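Local atomic coordinates of Bpsl1147 (Burkholderia pseudomallei, PDB entry 5A4O), a protein that probably binds DNA, single-stranded in particular, as a bacterial homolog of the eukaryotic transcription coactivator PC4. Residues Q63-Q66 with G67-A71. Sequence-based numbering, arbitrary orientation.
Sequences QVIQ and GLLLA
Leu69 brings its CD1 methyl against the amide end of Gln66, three residues earlier on the helix; the two side chains cross at a slant. CD1 lies 3.5 Å from both Gln66 NE2 and Gln66 OE1, a little nearer than to the carbon between them. The methyl lies above the amide plane, displaced toward its oxygen and nitrogen. The Gln66 chain is bent at its second torsion (chi2 -34°), which turns the amide toward Leu69 instead of letting it extend outward.

The same methyl also meets Ile65, with Ile65 CG2 at 4.0 Å from Leu69 CD1. The Ile65 and Leu69 side chains lie alongside each other and point the same way. In Ile65, chi1 of -74° puts CG2 opposite the backbone nitrogen, and this branch is the one that reaches Leu69. Val64 and Leu68 form a similar pair one position earlier, where Val64 CG1 is 4.0 Å from Leu68 CD1. Leu68 CG also rests on the carbonyl oxygen of Val64.

Gly67 is buried and adds no side chain. Its amide donates to Gln63 O at 2.9 Å. Leu68 N, Leu69 N and Leu70 N donate in turn to Val64 O, Ile65 O and Gln66 O. Together these bonds hold the spacing at which the side chains pair.

On the second subunit, Leu68 packs against Val64, Ile65 and Leu68 of this chain, and Ile65 of that subunit packs on Leu69. The apolar stripe made by Val64, Ile65, Leu68 and Leu69 is thus a helix-to-helix dimer face. An i to i+4 pairing on the C-terminal helix, which follows a four-stranded antiparallel sheet, is in keeping with the dimeric PC4-like fold.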
loop_
_atom_site.group_PDB
_atom_site.type_symbol
_atom_site.label_atom_id
_atom_site.label_comp_id
_atom_site.label_asym_id
_atom_site.label_seq_id
_atom_site.Cartn_x
_atom_site.Cartn_y
_atom_site.Cartn_z
ATOM N N GLN A 63 7.556 -3.684 -9.762
ATOM C CA GLN A 63 6.488 -4.694 -9.722
ATOM C C GLN A 63 5.186 -4.189 -9.114
ATOM O O GLN A 63 4.102 -4.482 -9.641
ATOM C CB GLN A 63 6.978 -5.952 -9.005
ATOM C CG GLN A 63 8.059 -6.690 -9.782
ATOM C CD GLN A 63 8.875 -7.606 -8.899
ATOM O OE1 GLN A 63 9.943 -7.243 -8.410
ATOM N NE2 GLN A 63 8.328 -8.775 -8.631
ATOM N N VAL A 64 5.261 -3.469 -7.997
ATOM C CA VAL A 64 4.048 -2.915 -7.353
ATOM C C VAL A 64 3.357 -1.913 -8.281
ATOM O O VAL A 64 2.176 -1.987 -8.516
ATOM C CB VAL A 64 4.337 -2.308 -5.953
ATOM C CG1 VAL A 64 3.148 -1.517 -5.419
ATOM C CG2 VAL A 64 4.687 -3.404 -4.973
ATOM N N ILE A 65 4.133 -1.009 -8.852
ATOM C CA ILE A 65 3.605 -0.058 -9.827
ATOM C C ILE A 65 2.913 -0.769 -10.988
ATOM O O ILE A 65 1.800 -0.405 -11.399
ATOM C CB ILE A 65 4.715 0.852 -10.338
ATOM C CG1 ILE A 65 5.092 1.868 -9.270
ATOM C CG2 ILE A 65 4.269 1.566 -11.609
ATOM C CD1 ILE A 65 6.470 2.512 -9.417
ATOM N N GLN A 66 3.573 -1.783 -11.536
ATOM C CA GLN A 66 2.999 -2.508 -12.652
ATOM C C GLN A 66 1.723 -3.232 -12.260
ATOM O O GLN A 66 0.781 -3.258 -13.020
ATOM C CB GLN A 66 4.002 -3.476 -13.262
ATOM C CG GLN A 66 5.015 -2.821 -14.228
ATOM C CD GLN A 66 4.516 -1.652 -15.070
ATOM O OE1 GLN A 66 5.090 -0.546 -15.028
ATOM N NE2 GLN A 66 3.472 -1.883 -15.865
ATOM N N GLY A 67 1.677 -3.798 -11.048
ATOM C CA GLY A 67 0.437 -4.378 -10.547
ATOM C C GLY A 67 -0.720 -3.392 -10.401
ATOM O O GLY A 67 -1.874 -3.701 -10.733
ATOM N N LEU A 68 -0.416 -2.185 -9.937
ATOM C CA LEU A 68 -1.443 -1.175 -9.757
ATOM C C LEU A 68 -1.916 -0.627 -11.092
ATOM O O LEU A 68 -3.108 -0.359 -11.259
ATOM C CB LEU A 68 -0.946 -0.021 -8.882
ATOM C CG LEU A 68 -0.581 -0.382 -7.435
ATOM C CD1 LEU A 68 0.158 0.787 -6.825
ATOM C CD2 LEU A 68 -1.793 -0.750 -6.600
ATOM N N LEU A 69 -1.008 -0.516 -12.050
ATOM C CA LEU A 69 -1.383 -0.106 -13.409
ATOM C C LEU A 69 -2.348 -1.133 -14.000
ATOM O O LEU A 69 -3.362 -0.781 -14.585
ATOM C CB LEU A 69 -0.143 0.042 -14.299
ATOM C CG LEU A 69 0.700 1.279 -14.073
ATOM C CD1 LEU A 69 1.998 1.169 -14.850
ATOM C CD2 LEU A 69 -0.087 2.499 -14.544
ATOM N N LEU A 70 -2.020 -2.410 -13.838
ATOM C CA LEU A 70 -2.898 -3.491 -14.290
ATOM C C LEU A 70 -4.270 -3.411 -13.625
ATOM O O LEU A 70 -5.282 -3.591 -14.296
ATOM C CB LEU A 70 -2.258 -4.845 -14.000
ATOM C CG LEU A 70 -2.899 -6.091 -14.586
ATOM C CD1 LEU A 70 -3.038 -5.907 -16.088
ATOM C CD2 LEU A 70 -2.051 -7.314 -14.316
ATOM N N ALA A 71 -4.295 -3.143 -12.322
ATOM C CA ALA A 71 -5.536 -3.066 -11.563
ATOM C C ALA A 71 -6.400 -1.916 -12.032
ATOM O O ALA A 71 -7.615 -1.972 -11.933
ATOM C CB ALA A 71 -5.250 -2.920 -10.077
#